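Local atomic coordinates of thiaminase-I (Naegleria gruberi, PDB entry 4HCY), a protein that belongs to the thiaminase I family of enzymes, whose two-lobed fold resembles that of the periplasmic solute-binding proteins. Residues P115-S120 with G299-A304; C119-L124 with Y259-V264. All coordinates share one frame; numbering follows the deposited sequence.

Interaction 1: P115-S120 with G299-A304; sequences PQYLCS and GLTLPA. With 0YN (2-{4-[(4-amino-2-methylpyrimidin-5-yl)methyl]-3-methylthiophen-2-yl}ethanol), chain G.
The central mixed sheet gains a short, weakly bonded antiparallel strand here, as Leu-302 and Pro-303 come alongside Tyr-117 and Leu-118 of strand 114-125. Tyr-117 and Pro-303 form a non-hydrogen-bonded pair whose side chains diverge. On one side of this pair, Leu-118 N donates to Leu-302 O (2.7 Å) almost straight, 167° at the hydrogen. On the other side, Ala-304 N makes a weak bond to Gln-116 O at 3.0 Å.

Apolar carbons fill in around these two bonds. The CB of Leu-118 meets the CB of Leu-302 at 3.7 Å, while the methyl of Ala-304 lies against the CB of Pro-115, 3.6 Å away. Tyr-117 turns the other way: with CG anti to its carbonyl carbon (chi1 -69°), the ring swings beside the backbone N, where Gln-116 CG sits over the centre of one face. The Gln-116 amide is anchored beyond this contact, its OE1 bonded to Ser-67 OG. From the same turned-away side chain, Tyr-117 CB touches the pyrimidine methyl C2A of 0YN at 3.7 Å, which places this strand beside the ligand.

Gln-116 and Tyr-117 together face Asp-263, a classic beta bulge within a strand that runs past the bound ligand, an arrangement consistent with the interlobe region of a two-lobed binding fold.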
loop_
_atom_site.group_PDB
_atom_site.type_symbol
_atom_site.label_atom_id
_atom_site.label_comp_id
_atom_site.label_asym_id
_atom_site.label_seq_id
_atom_site.Cartn_x
_atom_site.Cartn_y
_atom_site.Cartn_z
ATOM N N PRO A 115 -8.205 -9.072 -2.844
ATOM C CA PRO A 115 -7.411 -7.843 -2.957
ATOM C C PRO A 115 -8.300 -6.602 -2.901
ATOM O O PRO A 115 -9.223 -6.475 -3.706
ATOM C CB PRO A 115 -6.775 -7.970 -4.342
ATOM C CG PRO A 115 -6.750 -9.433 -4.617
ATOM C CD PRO A 115 -7.998 -9.972 -3.990
ATOM N N GLN A 116 -8.022 -5.703 -1.962
ATOM C CA GLN A 116 -8.851 -4.517 -1.773
ATOM C C GLN A 116 -8.161 -3.225 -2.198
ATOM O O GLN A 116 -8.725 -2.435 -2.954
ATOM C CB GLN A 116 -9.300 -4.400 -0.313
ATOM C CG GLN A 116 -10.120 -3.150 -0.026
ATOM C CD GLN A 116 -10.561 -3.055 1.418
ATOM O OE1 GLN A 116 -9.983 -3.690 2.301
ATOM N NE2 GLN A 116 -11.595 -2.259 1.668
ATOM N N TYR A 117 -6.945 -3.010 -1.707
ATOM C CA TYR A 117 -6.244 -1.753 -1.950
ATOM C C TYR A 117 -4.924 -1.930 -2.693
ATOM O O TYR A 117 -4.240 -2.941 -2.541
ATOM C CB TYR A 117 -5.993 -1.022 -0.629
ATOM C CG TYR A 117 -7.240 -0.476 0.027
ATOM C CD1 TYR A 117 -8.326 -0.062 -0.734
ATOM C CD2 TYR A 117 -7.333 -0.378 1.409
ATOM C CE1 TYR A 117 -9.468 0.438 -0.136
ATOM C CE2 TYR A 117 -8.470 0.120 2.016
ATOM C CZ TYR A 117 -9.534 0.526 1.239
ATOM O OH TYR A 117 -10.668 1.021 1.841
ATOM N N LEU A 118 -4.580 -0.932 -3.498
ATOM C CA LEU A 118 -3.291 -0.883 -4.174
ATOM C C LEU A 118 -2.534 0.350 -3.711
ATOM O O LEU A 118 -3.122 1.418 -3.542
ATOM C CB LEU A 118 -3.478 -0.828 -5.691
ATOM C CG LEU A 118 -3.090 -2.073 -6.490
ATOM C CD1 LEU A 118 -3.264 -1.825 -7.980
ATOM C CD2 LEU A 118 -1.664 -2.479 -6.179
ATOM N N CYS A 119 -1.231 0.208 -3.498
ATOM C CA CYS A 119 -0.409 1.347 -3.111
ATOM C C CYS A 119 1.067 1.126 -3.409
ATOM O O CYS A 119 1.526 -0.009 -3.552
ATOM C CB CYS A 119 -0.598 1.679 -1.629
ATOM S SG CYS A 119 0.165 3.240 -1.136
ATOM N N SER A 120 1.801 2.230 -3.498
ATOM C CA SER A 120 3.228 2.203 -3.778
ATOM C C SER A 120 3.813 3.579 -3.496
ATOM O O SER A 120 3.075 4.550 -3.327
ATOM C CB SER A 120 3.478 1.826 -5.240
ATOM O OG SER A 120 4.861 1.854 -5.549
ATOM N N GLY A 299 -9.927 10.455 -1.873
ATOM C CA GLY A 299 -8.725 10.340 -1.068
ATOM C C GLY A 299 -7.547 9.808 -1.862
ATOM O O GLY A 299 -6.491 9.519 -1.301
ATOM N N LEU A 300 -7.737 9.680 -3.172
ATOM C CA LEU A 300 -6.701 9.188 -4.080
ATOM C C LEU A 300 -6.108 7.836 -3.684
ATOM O O LEU A 300 -4.952 7.549 -3.990
ATOM C CB LEU A 300 -5.582 10.223 -4.257
ATOM C CG LEU A 300 -5.874 11.421 -5.163
ATOM C CD1 LEU A 300 -4.616 12.248 -5.380
ATOM C CD2 LEU A 300 -6.450 10.964 -6.494
ATOM N N THR A 301 -6.897 7.010 -3.004
ATOM C CA THR A 301 -6.464 5.654 -2.686
ATOM C C THR A 301 -6.895 4.717 -3.808
ATOM O O THR A 301 -7.938 4.922 -4.432
ATOM C CB THR A 301 -7.023 5.161 -1.336
ATOM O OG1 THR A 301 -7.973 4.112 -1.559
ATOM C CG2 THR A 301 -7.684 6.301 -0.575
ATOM N N LEU A 302 -6.093 3.691 -4.065
ATOM C CA LEU A 302 -6.295 2.849 -5.240
ATOM C C LEU A 302 -6.979 1.525 -4.923
ATOM O O LEU A 302 -6.553 0.802 -4.023
ATOM C CB LEU A 302 -4.956 2.570 -5.926
ATOM C CG LEU A 302 -3.973 3.736 -6.041
ATOM C CD1 LEU A 302 -2.704 3.283 -6.740
ATOM C CD2 LEU A 302 -4.604 4.909 -6.769
ATOM N N PRO A 303 -8.048 1.206 -5.667
ATOM C CA PRO A 303 -8.634 -0.136 -5.627
ATOM C C PRO A 303 -7.633 -1.145 -6.181
ATOM O O PRO A 303 -6.750 -0.764 -6.950
ATOM C CB PRO A 303 -9.840 -0.020 -6.564
ATOM C CG PRO A 303 -10.162 1.436 -6.596
ATOM C CD PRO A 303 -8.841 2.131 -6.494
ATOM N N ALA A 304 -7.767 -2.410 -5.800
ATOM C CA ALA A 304 -6.807 -3.429 -6.213
ATOM C C ALA A 304 -7.172 -4.074 -7.547
ATOM O O ALA A 304 -6.293 -4.481 -8.306
ATOM C CB ALA A 304 -6.663 -4.485 -5.132
HETATM C C2A 0YN G . -3.880 1.615 0.920
HETATM C C35 0YN G . 1.301 1.200 3.339
HETATM C C2 0YN G . 0.218 2.378 5.340
HETATM S S1 0YN G . 0.499 2.617 7.035
HETATM C C5 0YN G . 1.957 1.704 7.094
HETATM C C4 0YN G . 2.240 1.194 5.722
HETATM C C4A 0YN G . 3.430 0.345 5.356
HETATM C C5A 0YN G . 2.632 1.614 8.442
HETATM C C5B 0YN G . 4.037 2.194 8.368
HETATM O O5G 0YN G . 4.578 2.295 9.687
HETATM N "N1'" 0YN G . -1.727 2.597 1.630
HETATM C "C2'" 0YN G . -2.520 1.506 1.554
HETATM N "N3'" 0YN G . -2.102 0.318 2.044
HETATM C "C4'" 0YN G . -0.887 0.204 2.617
HETATM N "N4'" 0YN G . -0.474 -0.989 3.107
HETATM C "C5'" 0YN G . -0.067 1.312 2.702
HETATM C "C6'" 0YN G . -0.515 2.522 2.189
HETATM C C3 0YN G . 1.246 1.591 4.799
#

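Interaction 2: C119-L124 with Y259-V264; sequences CSNFLL and YVYTDV. With 0YN (2-{4-[(4-amino-2-methylpyrimidin-5-yl)methyl]-3-methylthiophen-2-yl}ethanol), chain G.
Cys-119 and Tyr-261 face each other as an antiparallel hydrogen-bonded pair, and both present their side chains to 0YN. Two backbone bonds join them: Cys-119 N to Tyr-261 O at 2.9 Å, and Tyr-261 N to Cys-119 O. SG of Cys-119, anti to the backbone N (chi1 -170°), sits off the plane of the pyrimidine and outside its N1'-C6' edge, 3.4 Å from N1', while CB lies under the ring near N1' and C2'. Tyr-231 and Glu-233 also touch Cys-119. The Tyr-261 ring instead attends to the linker, its face meeting the methylene C35, which stands 4.0 Å above the ring plane, over the centre.

Two residues farther along, Asp-263 approaches the pyrimidine from its N3' and N4' side. Its OD1 accepts a hydrogen bond from the amino group N4' at 3.1 Å, and OD2 lies 2.9 Å from the ring nitrogen N3'. The carboxylate thus lies alongside both nitrogens, bonded to N4', and would restrain how the pyrimidine turns about its linker.

The next shell surrounds these groups. Ser-120 OG donates to Tyr-259 O at 2.6 Å, nearly along the C=O axis, which would steady the chain just beyond the cysteine. Its CB also rests on a face of the Phe-122 ring, toward the rim. Asn-121, the centre of an inverse gamma turn, brings ND2 to the edge of the Tyr-261 ring, 4.0 Å from CE2, with amide and ring planes 76° apart. Farther out, Thr-262 OG1 bonds to Ser-70 OG and Ser-104 OG.

The chemistry is divided: a carboxylate meets the polar side of the pyrimidine, a sulfur stands beside one ring edge, off its plane, and an aromatic ring packs on the linker, consistent with a site that favours one orientation of the pyrimidine.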
loop_
_atom_site.group_PDB
_atom_site.type_symbol
_atom_site.label_atom_id
_atom_site.label_comp_id
_atom_site.label_asym_id
_atom_site.label_seq_id
_atom_site.Cartn_x
_atom_site.Cartn_y
_atom_site.Cartn_z
ATOM N N CYS A 119 -1.231 0.208 -3.498
ATOM C CA CYS A 119 -0.409 1.347 -3.111
ATOM C C CYS A 119 1.067 1.126 -3.409
ATOM O O CYS A 119 1.526 -0.009 -3.552
ATOM C CB CYS A 119 -0.598 1.679 -1.629
ATOM S SG CYS A 119 0.165 3.240 -1.136
ATOM N N SER A 120 1.801 2.230 -3.498
ATOM C CA SER A 120 3.228 2.203 -3.778
ATOM C C SER A 120 3.813 3.579 -3.496
ATOM O O SER A 120 3.075 4.550 -3.327
ATOM C CB SER A 120 3.478 1.826 -5.240
ATOM O OG SER A 120 4.861 1.854 -5.549
ATOM N N ASN A 121 5.136 3.666 -3.436
ATOM C CA ASN A 121 5.787 4.963 -3.344
ATOM C C ASN A 121 5.958 5.558 -4.736
ATOM O O ASN A 121 7.014 5.427 -5.357
ATOM C CB ASN A 121 7.131 4.859 -2.623
ATOM C CG ASN A 121 6.977 4.529 -1.153
ATOM O OD1 ASN A 121 6.590 5.380 -0.352
ATOM N ND2 ASN A 121 7.284 3.290 -0.788
ATOM N N PHE A 122 4.902 6.199 -5.224
ATOM C CA PHE A 122 4.892 6.758 -6.569
ATOM C C PHE A 122 5.730 8.027 -6.649
ATOM O O PHE A 122 6.010 8.664 -5.634
ATOM C CB PHE A 122 3.460 7.057 -7.016
ATOM C CG PHE A 122 2.552 5.862 -6.996
ATOM C CD1 PHE A 122 2.581 4.934 -8.024
ATOM C CD2 PHE A 122 1.658 5.671 -5.955
ATOM C CE1 PHE A 122 1.743 3.836 -8.012
ATOM C CE2 PHE A 122 0.816 4.574 -5.935
ATOM C CZ PHE A 122 0.860 3.654 -6.966
ATOM N N LEU A 123 6.125 8.390 -7.864
ATOM C CA LEU A 123 6.864 9.624 -8.089
ATOM C C LEU A 123 5.946 10.704 -8.643
ATOM O O LEU A 123 5.442 10.588 -9.759
ATOM C CB LEU A 123 8.029 9.389 -9.051
ATOM C CG LEU A 123 8.825 10.633 -9.451
ATOM C CD1 LEU A 123 9.397 11.324 -8.222
ATOM C CD2 LEU A 123 9.927 10.269 -10.433
ATOM N N LEU A 124 5.731 11.751 -7.856
ATOM C CA LEU A 124 4.916 12.876 -8.293
ATOM C C LEU A 124 5.798 13.954 -8.913
ATOM O O LEU A 124 6.370 14.785 -8.207
ATOM C CB LEU A 124 4.117 13.450 -7.121
ATOM C CG LEU A 124 3.167 14.604 -7.450
ATOM C CD1 LEU A 124 2.146 14.177 -8.491
ATOM C CD2 LEU A 124 2.478 15.111 -6.192
ATOM N N TYR A 259 8.198 -1.540 -6.522
ATOM C CA TYR A 259 7.483 -2.277 -5.485
ATOM C C TYR A 259 6.083 -1.731 -5.224
ATOM O O TYR A 259 5.790 -0.572 -5.520
ATOM C CB TYR A 259 8.299 -2.323 -4.191
ATOM C CG TYR A 259 9.254 -3.492 -4.132
ATOM C CD1 TYR A 259 10.438 -3.484 -4.859
ATOM C CD2 TYR A 259 8.969 -4.606 -3.354
ATOM C CE1 TYR A 259 11.313 -4.555 -4.809
ATOM C CE2 TYR A 259 9.837 -5.679 -3.298
ATOM C CZ TYR A 259 11.007 -5.649 -4.027
ATOM O OH TYR A 259 11.874 -6.716 -3.974
ATOM N N VAL A 260 5.227 -2.577 -4.660
ATOM C CA VAL A 260 3.822 -2.240 -4.474
ATOM C C VAL A 260 3.247 -2.862 -3.197
ATOM O O VAL A 260 3.542 -4.012 -2.865
ATOM C CB VAL A 260 2.991 -2.670 -5.713
ATOM C CG1 VAL A 260 1.685 -3.339 -5.310
ATOM C CG2 VAL A 260 2.738 -1.479 -6.628
ATOM N N TYR A 261 2.446 -2.082 -2.476
ATOM C CA TYR A 261 1.700 -2.595 -1.333
ATOM C C TYR A 261 0.303 -3.006 -1.781
ATOM O O TYR A 261 -0.299 -2.348 -2.630
ATOM C CB TYR A 261 1.571 -1.529 -0.242
ATOM C CG TYR A 261 2.874 -1.070 0.368
ATOM C CD1 TYR A 261 3.501 -1.813 1.360
ATOM C CD2 TYR A 261 3.465 0.123 -0.030
ATOM C CE1 TYR A 261 4.688 -1.390 1.927
ATOM C CE2 TYR A 261 4.652 0.554 0.532
ATOM C CZ TYR A 261 5.259 -0.206 1.509
ATOM O OH TYR A 261 6.441 0.222 2.071
ATOM N N THR A 262 -0.211 -4.095 -1.218
ATOM C CA THR A 262 -1.599 -4.486 -1.449
ATOM C C THR A 262 -2.273 -4.882 -0.144
ATOM O O THR A 262 -1.737 -5.680 0.624
ATOM C CB THR A 262 -1.729 -5.666 -2.436
ATOM O OG1 THR A 262 -1.121 -6.833 -1.875
ATOM C CG2 THR A 262 -1.078 -5.340 -3.774
ATOM N N ASP A 263 -3.450 -4.318 0.104
ATOM C CA ASP A 263 -4.261 -4.726 1.243
ATOM C C ASP A 263 -5.256 -5.785 0.791
ATOM O O ASP A 263 -5.867 -5.662 -0.269
ATOM C CB ASP A 263 -4.991 -3.528 1.848
ATOM C CG ASP A 263 -4.039 -2.476 2.378
ATOM O OD1 ASP A 263 -2.896 -2.833 2.732
ATOM O OD2 ASP A 263 -4.434 -1.295 2.441
ATOM N N VAL A 264 -5.409 -6.829 1.597
ATOM C CA VAL A 264 -6.218 -7.976 1.209
ATOM C C VAL A 264 -7.290 -8.317 2.242
ATOM O O VAL A 264 -6.992 -8.513 3.419
ATOM C CB VAL A 264 -5.329 -9.215 0.963
ATOM C CG1 VAL A 264 -6.176 -10.464 0.833
ATOM C CG2 VAL A 264 -4.468 -9.016 -0.275
HETATM C C2A 0YN G . -3.880 1.615 0.920
HETATM C C35 0YN G . 1.301 1.200 3.339
HETATM C C2 0YN G . 0.218 2.378 5.340
HETATM S S1 0YN G . 0.499 2.617 7.035
HETATM C C5 0YN G . 1.957 1.704 7.094
HETATM C C4 0YN G . 2.240 1.194 5.722
HETATM C C4A 0YN G . 3.430 0.345 5.356
HETATM C C5A 0YN G . 2.632 1.614 8.442
HETATM C C5B 0YN G . 4.037 2.194 8.368
HETATM O O5G 0YN G . 4.578 2.295 9.687
HETATM N "N1'" 0YN G . -1.727 2.597 1.630
HETATM C "C2'" 0YN G . -2.520 1.506 1.554
HETATM N "N3'" 0YN G . -2.102 0.318 2.044
HETATM C "C4'" 0YN G . -0.887 0.204 2.617
HETATM N "N4'" 0YN G . -0.474 -0.989 3.107
HETATM C "C5'" 0YN G . -0.067 1.312 2.702
HETATM C "C6'" 0YN G . -0.515 2.522 2.189
HETATM C C3 0YN G . 1.246 1.591 4.799
#

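In the fold
Followed from the N terminus, the chain enters both contacts through strand 114-125, and Cys-119 and Ser-120 belong to both. Interaction 2 closes the inner loop, returning after 134 residues at 259-264; interaction 1 closes the outer one at 299-304, with 178 residues between its own two segments. The loops are therefore nested, not crossed. In the sheet, strand 114-125 has 261-267 and 302-303 as neighbours, so the late part of the chain, arriving from helix 290-298, is tied to the same strand. Side-chain packing links the two contacts, with Leu-118 on Val-260 and Leu-302 on Phe-122.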